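Local structure of capsid polyprotein VP90 (Turkey astrovirus 2, 3TS3) at residues E30-L36 against Y186-S191; I166-S170 against L182-F187; S56-R60 against Q118-P122; G140-I144 against A155-T160. The protein probably self-assembles into the icosahedral T=3 immature capsid, of which the part described here is the projection domain, the capsid spike. Where two conformers were deposited one is given. Numbering follows the deposited sequence.

Contact 1: E30-L36 against Y186-S191; sequences ETGVFCL and YFWNWS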
loop_
_atom_site.group_PDB
_atom_site.type_symbol
_atom_site.label_atom_id
_atom_site.label_comp_id
_atom_site.label_asym_id
_atom_site.label_seq_id
_atom_site.Cartn_x
_atom_site.Cartn_y
_atom_site.Cartn_z
ATOM N N GLU C 30 -15.964 6.248 11.271
ATOM C CA GLU C 30 -16.209 5.959 9.864
ATOM C C GLU C 30 -15.234 4.979 9.243
ATOM O O GLU C 30 -14.052 4.950 9.569
ATOM C CB GLU C 30 -16.161 7.211 8.977
ATOM C CG GLU C 30 -16.711 8.497 9.514
ATOM C CD GLU C 30 -16.079 9.688 8.795
ATOM O OE1 GLU C 30 -15.904 9.619 7.554
ATOM O OE2 GLU C 30 -15.728 10.680 9.465
ATOM N N THR C 31 -15.743 4.245 8.273
ATOM C CA THR C 31 -14.944 3.393 7.439
ATOM C C THR C 31 -13.976 4.257 6.635
ATOM O O THR C 31 -14.298 5.365 6.237
ATOM C CB THR C 31 -15.852 2.645 6.448
ATOM O OG1 THR C 31 -16.419 1.497 7.087
ATOM C CG2 THR C 31 -15.087 2.223 5.210
ATOM N N GLY C 32 -12.781 3.733 6.406
ATOM C CA GLY C 32 -11.805 4.378 5.546
ATOM C C GLY C 32 -11.063 5.596 6.052
ATOM O O GLY C 32 -10.538 6.351 5.252
ATOM N N VAL C 33 -11.002 5.768 7.367
ATOM C CA VAL C 33 -10.259 6.954 7.911
ATOM C C VAL C 33 -8.757 6.647 8.121
ATOM O O VAL C 33 -7.970 7.580 8.090
ATOM C CB VAL C 33 -10.877 7.358 9.272
ATOM C CG1 VAL C 33 -10.104 8.486 9.890
ATOM C CG2 VAL C 33 -12.344 7.762 9.096
ATOM N N PHE C 34 -8.400 5.369 8.112
ATOM C CA PHE C 34 -6.986 5.006 8.033
ATOM C C PHE C 34 -6.723 3.760 7.191
ATOM O O PHE C 34 -7.551 2.868 7.095
ATOM C CB PHE C 34 -6.300 4.926 9.390
ATOM C CG PHE C 34 -6.887 3.903 10.317
ATOM C CD1 PHE C 34 -6.375 2.619 10.378
ATOM C CD2 PHE C 34 -7.913 4.242 11.166
ATOM C CE1 PHE C 34 -6.900 1.696 11.249
ATOM C CE2 PHE C 34 -8.434 3.316 12.035
ATOM C CZ PHE C 34 -7.927 2.050 12.075
ATOM N N CYS C 35 -5.544 3.728 6.591
ATOM C CA CYS C 35 -5.121 2.651 5.731
ATOM C C CYS C 35 -3.813 2.052 6.234
ATOM O O CYS C 35 -2.862 2.776 6.478
ATOM C CB CYS C 35 -4.923 3.203 4.320
ATOM S SG CYS C 35 -4.046 2.113 3.177
ATOM N N LEU C 36 -3.775 0.730 6.351
ATOM C CA LEU C 36 -2.554 0.038 6.728
ATOM C C LEU C 36 -1.796 -0.370 5.476
ATOM O O LEU C 36 -2.296 -1.126 4.659
ATOM C CB LEU C 36 -2.865 -1.219 7.548
ATOM C CG LEU C 36 -1.678 -2.144 7.842
ATOM C CD1 LEU C 36 -0.692 -1.493 8.809
ATOM C CD2 LEU C 36 -2.163 -3.485 8.381
ATOM N N TYR C 186 -3.976 -3.380 0.126
ATOM C CA TYR C 186 -4.120 -2.382 1.167
ATOM C C TYR C 186 -5.267 -2.816 2.066
ATOM O O TYR C 186 -6.213 -3.429 1.606
ATOM C CB TYR C 186 -4.490 -1.017 0.581
ATOM C CG TYR C 186 -3.379 -0.225 -0.076
ATOM C CD1 TYR C 186 -2.416 0.425 0.672
ATOM C CD2 TYR C 186 -3.332 -0.094 -1.446
ATOM C CE1 TYR C 186 -1.425 1.167 0.054
ATOM C CE2 TYR C 186 -2.354 0.631 -2.063
ATOM C CZ TYR C 186 -1.411 1.268 -1.316
ATOM O OH TYR C 186 -0.448 1.997 -1.963
ATOM N N PHE C 187 -5.186 -2.463 3.336
ATOM C CA PHE C 187 -6.254 -2.718 4.282
ATOM C C PHE C 187 -6.708 -1.383 4.832
ATOM O O PHE C 187 -5.891 -0.531 5.118
ATOM C CB PHE C 187 -5.800 -3.650 5.410
ATOM C CG PHE C 187 -5.770 -5.095 5.015
ATOM C CD1 PHE C 187 -4.716 -5.609 4.303
ATOM C CD2 PHE C 187 -6.814 -5.931 5.343
ATOM C CE1 PHE C 187 -4.699 -6.928 3.940
ATOM C CE2 PHE C 187 -6.799 -7.243 4.973
ATOM C CZ PHE C 187 -5.745 -7.747 4.282
ATOM N N TRP C 188 -8.017 -1.216 4.959
ATOM C CA TRP C 188 -8.606 0.015 5.464
ATOM C C TRP C 188 -9.553 -0.295 6.627
ATOM O O TRP C 188 -10.153 -1.356 6.668
ATOM C CB TRP C 188 -9.384 0.714 4.347
ATOM C CG TRP C 188 -8.546 1.294 3.238
ATOM C CD1 TRP C 188 -8.036 0.632 2.160
ATOM C CD2 TRP C 188 -8.168 2.662 3.083
ATOM N NE1 TRP C 188 -7.351 1.503 1.353
ATOM C CE2 TRP C 188 -7.425 2.757 1.896
ATOM C CE3 TRP C 188 -8.389 3.816 3.832
ATOM C CZ2 TRP C 188 -6.892 3.949 1.451
ATOM C CZ3 TRP C 188 -7.868 4.997 3.384
ATOM C CH2 TRP C 188 -7.124 5.056 2.207
ATOM N N ASN C 189 -9.683 0.625 7.577
ATOM C CA ASN C 189 -10.576 0.357 8.699
ATOM C C ASN C 189 -12.036 0.239 8.259
ATOM O O ASN C 189 -12.491 0.933 7.369
ATOM C CB ASN C 189 -10.394 1.362 9.840
ATOM C CG ASN C 189 -11.100 2.670 9.585
ATOM O OD1 ASN C 189 -10.687 3.449 8.753
ATOM N ND2 ASN C 189 -12.161 2.918 10.329
ATOM N N TRP C 190 -12.744 -0.694 8.871
ATOM C CA TRP C 190 -14.109 -1.006 8.495
ATOM C C TRP C 190 -14.990 -0.788 9.717
ATOM O O TRP C 190 -14.845 -1.466 10.722
ATOM C CB TRP C 190 -14.104 -2.467 8.041
ATOM C CG TRP C 190 -15.396 -3.117 7.656
ATOM C CD1 TRP C 190 -16.620 -2.924 8.210
ATOM C CD2 TRP C 190 -15.561 -4.130 6.657
ATOM N NE1 TRP C 190 -17.546 -3.732 7.600
ATOM C CE2 TRP C 190 -16.920 -4.488 6.648
ATOM C CE3 TRP C 190 -14.692 -4.762 5.768
ATOM C CZ2 TRP C 190 -17.427 -5.444 5.782
ATOM C CZ3 TRP C 190 -15.201 -5.710 4.908
ATOM C CH2 TRP C 190 -16.552 -6.046 4.925
ATOM N N SER C 191 -15.908 0.161 9.608
ATOM C CA SER C 191 -16.782 0.532 10.715
ATOM C C SER C 191 -17.640 -0.639 11.175
ATOM O O SER C 191 -18.130 -1.401 10.374
ATOM C CB SER C 191 -17.690 1.682 10.279
ATOM O OG SER C 191 -18.737 1.866 11.202
#
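This is an antiparallel strand pairing with a turn at one end, deep in the spike domain: strand 34-37 runs beside strand 187-189, their short axes 4.7 Å apart and 149° between directions. Leu36 and Phe187 form the hydrogen-bonded pair, with Leu36 N to Phe187 O at 2.8 Å and a weak return bond from Phe187 N to Leu36 O at 3.4 Å; Cys35 and Trp188 form the adjoining non-hydrogen-bonded pair. Cys35 CB sits squarely over the six-membered ring of Trp188, a CH-pi contact of 3.3 Å to the centroid. Asn189 then does most of the joining. Its ND2 donates to Glu30 O (2.9 Å), its OD1 accepts from Phe34 N (3.1 Å) and weakly from Val33 N (2.7 Å), and its CB packs over one face of the Phe34 ring. Beyond it, Ser191 N donates to Thr31 OG1 (2.9 Å), a hydroxyl that also bonds Asp194. Tyr186, whose ring touches Cys35 SG, stacks on Tyr186 of the second subunit. Gly32 takes a positive phi of 75°, as suits the third position of the type II beta turn from Glu30 to Val33, which Asn189 fastens to the spike's large antiparallel sheet.

Contact 2: I166-S170 against L182-F187; sequences ILFFS and LKMLYF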
loop_
_atom_site.group_PDB
_atom_site.type_symbol
_atom_site.label_atom_id
_atom_site.label_comp_id
_atom_site.label_asym_id
_atom_site.label_seq_id
_atom_site.Cartn_x
_atom_site.Cartn_y
_atom_site.Cartn_z
ATOM N N ILE C 166 -0.426 -7.609 14.578
ATOM C CA ILE C 166 -0.694 -8.814 13.834
ATOM C C ILE C 166 -1.857 -8.617 12.888
ATOM O O ILE C 166 -2.950 -8.305 13.311
ATOM C CB ILE C 166 -1.051 -9.957 14.798
ATOM C CG1 ILE C 166 0.085 -10.172 15.797
ATOM C CG2 ILE C 166 -1.374 -11.225 14.035
ATOM C CD1 ILE C 166 1.379 -10.600 15.149
ATOM N N LEU C 167 -1.613 -8.820 11.604
ATOM C CA LEU C 167 -2.672 -8.687 10.622
ATOM C C LEU C 167 -3.197 -10.085 10.315
ATOM O O LEU C 167 -2.458 -10.940 9.874
ATOM C CB LEU C 167 -2.124 -8.027 9.358
ATOM C CG LEU C 167 -3.104 -7.861 8.199
ATOM C CD1 LEU C 167 -4.251 -6.935 8.553
ATOM C CD2 LEU C 167 -2.373 -7.381 6.965
ATOM N N PHE C 168 -4.479 -10.306 10.580
ATOM C CA PHE C 168 -5.077 -11.627 10.447
ATOM C C PHE C 168 -6.147 -11.622 9.368
ATOM O O PHE C 168 -7.087 -10.857 9.435
ATOM C CB PHE C 168 -5.672 -12.034 11.802
ATOM C CG PHE C 168 -6.479 -13.299 11.764
ATOM C CD1 PHE C 168 -5.863 -14.509 11.574
ATOM C CD2 PHE C 168 -7.848 -13.278 11.946
ATOM C CE1 PHE C 168 -6.583 -15.668 11.552
ATOM C CE2 PHE C 168 -8.574 -14.443 11.915
ATOM C CZ PHE C 168 -7.943 -15.632 11.715
ATOM N N PHE C 169 -5.967 -12.471 8.365
ATOM C CA PHE C 169 -6.884 -12.520 7.244
ATOM C C PHE C 169 -6.825 -13.866 6.541
ATOM O O PHE C 169 -5.875 -14.608 6.696
ATOM C CB PHE C 169 -6.537 -11.395 6.259
ATOM C CG PHE C 169 -5.166 -11.513 5.669
ATOM C CD1 PHE C 169 -4.994 -12.028 4.405
ATOM C CD2 PHE C 169 -4.056 -11.128 6.383
ATOM C CE1 PHE C 169 -3.757 -12.144 3.868
ATOM C CE2 PHE C 169 -2.810 -11.244 5.844
ATOM C CZ PHE C 169 -2.659 -11.741 4.582
ATOM N N SER C 170 -7.849 -14.176 5.757
ATOM C CA SER C 170 -7.843 -15.403 4.981
ATOM C C SER C 170 -7.533 -15.113 3.516
ATOM O O SER C 170 -7.652 -13.989 3.064
ATOM C CB SER C 170 -9.181 -16.136 5.086
ATOM O OG SER C 170 -10.200 -15.429 4.409
ATOM N N LEU C 182 1.467 -14.862 -2.410
ATOM C CA LEU C 182 0.574 -13.820 -1.952
ATOM C C LEU C 182 0.980 -12.429 -2.421
ATOM O O LEU C 182 2.096 -11.992 -2.204
ATOM C CB LEU C 182 0.469 -13.872 -0.423
ATOM C CG LEU C 182 -0.522 -12.939 0.269
ATOM C CD1 LEU C 182 -1.896 -13.082 -0.332
ATOM C CD2 LEU C 182 -0.549 -13.200 1.756
ATOM N N LYS C 183 0.052 -11.750 -3.081
ATOM C CA LYS C 183 0.291 -10.378 -3.484
ATOM C C LYS C 183 -0.597 -9.535 -2.565
ATOM O O LYS C 183 -1.808 -9.537 -2.688
ATOM C CB LYS C 183 -0.051 -10.173 -4.964
ATOM C CG LYS C 183 0.408 -11.285 -5.941
ATOM C CD LYS C 183 1.900 -11.600 -5.903
ATOM C CE LYS C 183 2.273 -12.627 -6.991
ATOM N NZ LYS C 183 3.548 -13.347 -6.718
ATOM N N MET C 184 0.020 -8.839 -1.620
ATOM C CA MET C 184 -0.719 -8.085 -0.615
ATOM C C MET C 184 -1.540 -6.926 -1.149
ATOM O O MET C 184 -1.161 -6.271 -2.098
ATOM C CB MET C 184 0.222 -7.529 0.451
ATOM C CG MET C 184 0.826 -8.557 1.341
ATOM S SD MET C 184 -0.394 -9.361 2.401
ATOM C CE MET C 184 -1.138 -7.978 3.206
ATOM N N LEU C 185 -2.645 -6.673 -0.465
ATOM C CA LEU C 185 -3.552 -5.581 -0.772
ATOM C C LEU C 185 -3.525 -4.599 0.386
ATOM O O LEU C 185 -3.095 -4.928 1.469
ATOM C CB LEU C 185 -4.980 -6.102 -0.920
ATOM C CG LEU C 185 -5.230 -7.167 -1.986
ATOM C CD1 LEU C 185 -6.686 -7.598 -1.955
ATOM C CD2 LEU C 185 -4.851 -6.661 -3.348
ATOM N N TYR C 186 -3.976 -3.380 0.126
ATOM C CA TYR C 186 -4.120 -2.382 1.167
ATOM C C TYR C 186 -5.267 -2.816 2.066
ATOM O O TYR C 186 -6.213 -3.429 1.606
ATOM C CB TYR C 186 -4.490 -1.017 0.581
ATOM C CG TYR C 186 -3.379 -0.225 -0.076
ATOM C CD1 TYR C 186 -2.416 0.425 0.672
ATOM C CD2 TYR C 186 -3.332 -0.094 -1.446
ATOM C CE1 TYR C 186 -1.425 1.167 0.054
ATOM C CE2 TYR C 186 -2.354 0.631 -2.063
ATOM C CZ TYR C 186 -1.411 1.268 -1.316
ATOM O OH TYR C 186 -0.448 1.997 -1.963
ATOM N N PHE C 187 -5.186 -2.463 3.336
ATOM C CA PHE C 187 -6.254 -2.718 4.282
ATOM C C PHE C 187 -6.708 -1.383 4.832
ATOM O O PHE C 187 -5.891 -0.531 5.118
ATOM C CB PHE C 187 -5.800 -3.650 5.410
ATOM C CG PHE C 187 -5.770 -5.095 5.015
ATOM C CD1 PHE C 187 -4.716 -5.609 4.303
ATOM C CD2 PHE C 187 -6.814 -5.931 5.343
ATOM C CE1 PHE C 187 -4.699 -6.928 3.940
ATOM C CE2 PHE C 187 -6.799 -7.243 4.973
ATOM C CZ PHE C 187 -5.745 -7.747 4.282
#
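Side chains from one strand of the large antiparallel sheet meet the connection that leads from it to strand 187-189, in purely apolar core packing. The backbones stay well apart, with 9.4 Å between the CA atoms of Leu167 and Phe187, so the side chains do all the bridging. Phe169 gives up the most surface. One face of its ring receives Phe187 CZ, which lies 4.1 Å from Phe169 CG, and the two rings meet obliquely with planes at 55°. At its outer end, Phe169 CZ lies 3.9 Å from Met184 SD in a Met-aromatic contact. Phe187 is held from a second direction by Leu167, whose CD2 lies over the ring face as a CH-pi contact, 4.2 Å from the centroid. Leu167, pointing toward the connection from the same side of its strand as Phe169, also reaches Met184: CD2 to CE is 4.0 Å. Behind this packing the connection faces the second subunit, where Thr205 of that subunit bonds the backbone of Leu182 and Met184. Leu182 completes the row, its CD2 3.8 Å from Phe169 CZ near the plane of that ring.

Contact 3: S56-R60 against Q118-P122; sequences SIGYR and QKYYP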
loop_
_atom_site.group_PDB
_atom_site.type_symbol
_atom_site.label_atom_id
_atom_site.label_comp_id
_atom_site.label_asym_id
_atom_site.label_seq_id
_atom_site.Cartn_x
_atom_site.Cartn_y
_atom_site.Cartn_z
ATOM N N SER C 56 -15.427 -15.906 13.058
ATOM C CA SER C 56 -15.711 -14.597 13.623
ATOM C C SER C 56 -14.550 -14.109 14.463
ATOM O O SER C 56 -13.721 -14.894 14.895
ATOM C CB SER C 56 -16.962 -14.637 14.500
ATOM O OG SER C 56 -16.678 -15.227 15.755
ATOM N N ILE C 57 -14.522 -12.805 14.701
ATOM C CA ILE C 57 -13.589 -12.218 15.636
ATOM C C ILE C 57 -14.436 -11.624 16.764
ATOM O O ILE C 57 -15.307 -10.811 16.520
ATOM C CB ILE C 57 -12.768 -11.099 14.979
ATOM C CG1 ILE C 57 -11.861 -11.663 13.875
ATOM C CG2 ILE C 57 -11.935 -10.367 16.026
ATOM C CD1 ILE C 57 -10.885 -12.721 14.340
ATOM N N GLY C 58 -14.173 -12.044 17.993
ATOM C CA GLY C 58 -14.929 -11.567 19.130
ATOM C C GLY C 58 -14.308 -10.402 19.871
ATOM O O GLY C 58 -13.095 -10.295 19.974
ATOM N N TYR C 59 -15.159 -9.536 20.404
ATOM C CA TYR C 59 -14.689 -8.411 21.190
ATOM C C TYR C 59 -15.656 -8.052 22.313
ATOM O O TYR C 59 -16.797 -8.492 22.313
ATOM C CB TYR C 59 -14.368 -7.202 20.307
ATOM C CG TYR C 59 -15.523 -6.614 19.524
ATOM C CD1 TYR C 59 -16.208 -5.513 19.999
ATOM C CD2 TYR C 59 -15.903 -7.136 18.301
ATOM C CE1 TYR C 59 -17.238 -4.952 19.287
ATOM C CE2 TYR C 59 -16.935 -6.583 17.578
ATOM C CZ TYR C 59 -17.602 -5.491 18.076
ATOM O OH TYR C 59 -18.638 -4.931 17.366
ATOM N N ARG C 60 -15.182 -7.259 23.268
ATOM C CA ARG C 60 -15.988 -6.879 24.426
ATOM C C ARG C 60 -16.809 -5.619 24.184
ATOM O O ARG C 60 -16.339 -4.656 23.588
ATOM C CB ARG C 60 -15.102 -6.701 25.662
ATOM C CG ARG C 60 -15.832 -6.173 26.880
ATOM C CD ARG C 60 -14.869 -5.927 28.043
ATOM N NE ARG C 60 -14.039 -7.097 28.303
ATOM C CZ ARG C 60 -14.251 -7.968 29.281
ATOM N NH1 ARG C 60 -15.268 -7.803 30.112
ATOM N NH2 ARG C 60 -13.438 -9.005 29.433
ATOM N N GLN C 118 -11.262 -2.091 19.747
ATOM C CA GLN C 118 -12.045 -2.924 20.647
ATOM C C GLN C 118 -11.123 -3.840 21.441
ATOM O O GLN C 118 -9.940 -3.929 21.159
ATOM C CB GLN C 118 -13.093 -3.742 19.890
ATOM C CG GLN C 118 -14.005 -2.918 18.998
ATOM C CD GLN C 118 -15.002 -2.068 19.766
ATOM O OE1 GLN C 118 -15.202 -2.243 20.956
ATOM N NE2 GLN C 118 -15.643 -1.152 19.070
ATOM N N LYS C 119 -11.679 -4.496 22.452
ATOM C CA LYS C 119 -10.903 -5.377 23.300
ATOM C C LYS C 119 -11.186 -6.795 22.879
ATOM O O LYS C 119 -12.319 -7.230 22.880
ATOM C CB LYS C 119 -11.293 -5.194 24.767
ATOM C CG LYS C 119 -10.912 -3.844 25.340
ATOM C CD LYS C 119 -11.390 -3.677 26.767
ATOM C CE LYS C 119 -10.884 -2.381 27.367
ATOM N NZ LYS C 119 -11.049 -2.353 28.839
ATOM N N TYR C 120 -10.136 -7.522 22.531
ATOM C CA TYR C 120 -10.310 -8.874 22.039
ATOM C C TYR C 120 -10.992 -9.761 23.081
ATOM O O TYR C 120 -10.682 -9.703 24.258
ATOM C CB TYR C 120 -8.958 -9.460 21.634
ATOM C CG TYR C 120 -9.009 -10.928 21.318
ATOM C CD1 TYR C 120 -9.708 -11.399 20.219
ATOM C CD2 TYR C 120 -8.365 -11.845 22.122
ATOM C CE1 TYR C 120 -9.758 -12.730 19.933
ATOM C CE2 TYR C 120 -8.413 -13.185 21.846
ATOM C CZ TYR C 120 -9.111 -13.624 20.745
ATOM O OH TYR C 120 -9.166 -14.958 20.458
ATOM N N TYR C 121 -11.954 -10.558 22.630
ATOM C CA TYR C 121 -12.664 -11.471 23.506
ATOM C C TYR C 121 -12.664 -12.877 22.906
ATOM O O TYR C 121 -13.325 -13.131 21.912
ATOM C CB TYR C 121 -14.099 -10.970 23.671
ATOM C CG TYR C 121 -14.902 -11.653 24.761
ATOM C CD1 TYR C 121 -14.581 -11.488 26.098
ATOM C CD2 TYR C 121 -16.001 -12.430 24.446
ATOM C CE1 TYR C 121 -15.328 -12.103 27.091
ATOM C CE2 TYR C 121 -16.749 -13.043 25.421
ATOM C CZ TYR C 121 -16.413 -12.882 26.738
ATOM O OH TYR C 121 -17.171 -13.502 27.703
ATOM N N PRO C 122 -11.960 -13.805 23.540
ATOM C CA PRO C 122 -11.855 -15.172 23.027
ATOM C C PRO C 122 -13.197 -15.891 22.930
ATOM O O PRO C 122 -13.394 -16.663 22.007
ATOM C CB PRO C 122 -10.970 -15.866 24.062
ATOM C CG PRO C 122 -10.211 -14.785 24.693
ATOM C CD PRO C 122 -11.049 -13.564 24.667
HETATM O O HOH W 1 -12.217 -8.436 26.409
#
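A single backbone bridge, Tyr59 with Tyr120, joins the two-stranded sheet of 56-59 and 67-70 to the end of strand 117-119 in the large antiparallel sheet. The touching parts run at 112° to each other, so the chains cross instead of forming a ladder. Gln118 points toward the crossing, its CG 3.5 Å from Tyr59 CD1. At Lys119 the carbonyl takes over: Lys119 O accepts from Arg60 N at 2.9 Å and lies 3.1 Å from Tyr59 CA. Tyr120 turns its CB away, yet its ring swings back until CD1 is 3.6 Å from Gly58 O. Next, Tyr121 N donates to Gly58 O (2.9 Å), while Tyr121 O comes 3.6 Å from Gly58 CA; a CB modelled on Gly58 would clash with that oxygen, so glycine suits the crossing. Tyr121 CB rests 3.6 Å from Tyr59 C. Farther out, the guanidinium of Arg60 is in a salt bridge with Glu139, and one water links it to 118-122, accepting from Arg60 NE and donating to Tyr120 O, each at 2.9 Å.

Contact 4: G140-I144 against A155-T160; sequences GDPVI and ALFYRT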
loop_
_atom_site.group_PDB
_atom_site.type_symbol
_atom_site.label_atom_id
_atom_site.label_comp_id
_atom_site.label_asym_id
_atom_site.label_seq_id
_atom_site.Cartn_x
_atom_site.Cartn_y
_atom_site.Cartn_z
ATOM N N GLY C 140 -8.533 -8.800 25.946
ATOM C CA GLY C 140 -8.338 -7.375 26.087
ATOM C C GLY C 140 -7.319 -6.752 25.148
ATOM O O GLY C 140 -7.202 -5.546 25.117
ATOM N N ASP C 141 -6.608 -7.563 24.370
ATOM C CA ASP C 141 -5.652 -7.012 23.410
ATOM C C ASP C 141 -6.419 -6.192 22.393
ATOM O O ASP C 141 -7.517 -6.551 22.026
ATOM C CB ASP C 141 -4.897 -8.126 22.680
ATOM C CG ASP C 141 -3.718 -8.657 23.476
ATOM O OD1 ASP C 141 -3.376 -8.062 24.505
ATOM O OD2 ASP C 141 -3.145 -9.668 23.052
ATOM N N PRO C 142 -5.834 -5.102 21.917
ATOM C CA PRO C 142 -6.552 -4.279 20.948
ATOM C C PRO C 142 -6.868 -5.059 19.679
ATOM O O PRO C 142 -6.034 -5.806 19.205
ATOM C CB PRO C 142 -5.550 -3.172 20.634
ATOM C CG PRO C 142 -4.775 -3.001 21.905
ATOM C CD PRO C 142 -4.681 -4.391 22.503
ATOM N N VAL C 143 -8.080 -4.892 19.167
ATOM C CA VAL C 143 -8.461 -5.462 17.889
ATOM C C VAL C 143 -9.182 -4.416 17.046
ATOM O O VAL C 143 -9.957 -3.625 17.563
ATOM C CB VAL C 143 -9.289 -6.761 18.030
ATOM C CG1 VAL C 143 -10.576 -6.527 18.789
ATOM C CG2 VAL C 143 -9.566 -7.362 16.667
ATOM N N ILE C 144 -8.882 -4.397 15.756
ATOM C CA ILE C 144 -9.504 -3.439 14.857
ATOM C C ILE C 144 -10.096 -4.125 13.632
ATOM O O ILE C 144 -9.427 -4.892 12.970
ATOM C CB ILE C 144 -8.497 -2.363 14.398
ATOM C CG1 ILE C 144 -7.964 -1.578 15.599
ATOM C CG2 ILE C 144 -9.135 -1.427 13.378
ATOM C CD1 ILE C 144 -6.758 -0.710 15.277
ATOM N N ALA C 155 -8.823 -8.591 10.495
ATOM C CA ALA C 155 -8.590 -7.974 11.782
ATOM C C ALA C 155 -7.140 -7.585 11.971
ATOM O O ALA C 155 -6.253 -8.313 11.580
ATOM C CB ALA C 155 -9.016 -8.911 12.896
ATOM N N LEU C 156 -6.918 -6.436 12.599
ATOM C CA LEU C 156 -5.580 -6.032 12.994
ATOM C C LEU C 156 -5.552 -6.079 14.516
ATOM O O LEU C 156 -6.360 -5.439 15.175
ATOM C CB LEU C 156 -5.257 -4.622 12.499
ATOM C CG LEU C 156 -3.929 -3.991 12.939
ATOM C CD1 LEU C 156 -2.738 -4.742 12.387
ATOM C CD2 LEU C 156 -3.879 -2.535 12.511
ATOM N N PHE C 157 -4.619 -6.850 15.059
ATOM C CA PHE C 157 -4.486 -6.989 16.496
ATOM C C PHE C 157 -3.188 -6.344 16.948
ATOM O O PHE C 157 -2.245 -6.229 16.184
ATOM C CB PHE C 157 -4.380 -8.464 16.903
ATOM C CG PHE C 157 -5.594 -9.301 16.611
ATOM C CD1 PHE C 157 -6.690 -9.282 17.453
ATOM C CD2 PHE C 157 -5.603 -10.173 15.542
ATOM C CE1 PHE C 157 -7.787 -10.075 17.198
ATOM C CE2 PHE C 157 -6.692 -10.968 15.290
ATOM C CZ PHE C 157 -7.785 -10.915 16.118
ATOM N N TYR C 158 -3.151 -5.940 18.209
ATOM C CA TYR C 158 -1.900 -5.581 18.837
ATOM C C TYR C 158 -1.705 -6.626 19.926
ATOM O O TYR C 158 -2.439 -6.642 20.909
ATOM C CB TYR C 158 -1.942 -4.172 19.420
ATOM C CG TYR C 158 -0.619 -3.713 20.001
ATOM C CD1 TYR C 158 0.500 -3.604 19.209
ATOM C CD2 TYR C 158 -0.506 -3.379 21.331
ATOM C CE1 TYR C 158 1.703 -3.192 19.725
ATOM C CE2 TYR C 158 0.693 -2.962 21.858
ATOM C CZ TYR C 158 1.798 -2.867 21.051
ATOM O OH TYR C 158 3.001 -2.450 21.572
ATOM N N ARG C 159 -0.711 -7.492 19.748
ATOM C CA ARG C 159 -0.430 -8.518 20.746
ATOM C C ARG C 159 0.516 -7.887 21.752
ATOM O O ARG C 159 1.713 -7.810 21.541
ATOM C CB ARG C 159 0.203 -9.753 20.104
ATOM C CG ARG C 159 0.393 -10.925 21.067
ATOM C CD ARG C 159 1.307 -12.017 20.514
ATOM N NE ARG C 159 0.736 -12.732 19.380
ATOM C CZ ARG C 159 1.365 -12.956 18.233
ATOM N NH1 ARG C 159 2.598 -12.513 18.041
ATOM N NH2 ARG C 159 0.748 -13.623 17.273
ATOM N N THR C 160 -0.053 -7.456 22.865
ATOM C CA THR C 160 0.658 -6.690 23.874
ATOM C C THR C 160 1.840 -7.436 24.472
ATOM O O THR C 160 2.833 -6.825 24.817
ATOM C CB THR C 160 -0.282 -6.219 25.000
ATOM O OG1 THR C 160 -0.840 -7.350 25.666
ATOM C CG2 THR C 160 -1.411 -5.394 24.433
#
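Here the open ends of a beta hairpin come together: strands 142-148 and 153-159 run antiparallel, with 4.6 Å between their short axes and 165° between directions. Gly140 leads in with phi 93° and psi -6°, where a CB would jam against the carbonyl O of the residue before, and its backbone is tied to Tyr120 on strand 117-119's side of the sheet. Asp141 then points toward the partner strand. Its CB is 3.4 Å from Tyr158 O, and its carboxylate closes the hairpin's mouth, Thr160 OG1 donating to Asp141 OD1 over 2.9 Å, while OD2 is also bonded to the backbone of Ala138. Pro142 lacks an amide proton, but its carbonyl still serves the ladder: Tyr158 N donates to Pro142 O at 3.1 Å. Pro142 CB packs on Tyr158 CB at 3.9 Å. Val143 faces Phe157 in a non-hydrogen-bonded pair, with CG2 3.3 Å from Phe157 CE1 and 4.1 Å from Ala155 CB; on this face of the sheet, Ile57 from strand 56-59 covers Val143, Ala155 and Phe157. Ile144 and Leu156 make the hydrogen-bonded pair, their side chains on the other face, with Ile144 N to Leu156 O at 2.8 Å and Leu156 N to Ile144 O at 3.0 Å.

How the contacts relate
From the N terminus, 30-36 comes first and meets its partner only at 186-191, so contact 1 closes the longest loop, and contacts 3 and 4 lie wholly within it. Contact 3 spans 56-60 to 118-122, tying the small two-stranded sheet to the large one. Contact 4, next in series, zips up a short hairpin, and contact 2 follows, ending on Tyr186 and Phe187, which contact 1 shares. All four reach the large antiparallel sheet, in which strand 142-148 adjoins both 117-119 and 187-189. Between contacts 2 and 4 the backbones of 153-159 and 164-171 pair, while Ile57 of contact 3 packs on Phe168 and Val143. Contacts 1 and 2 also touch the second subunit.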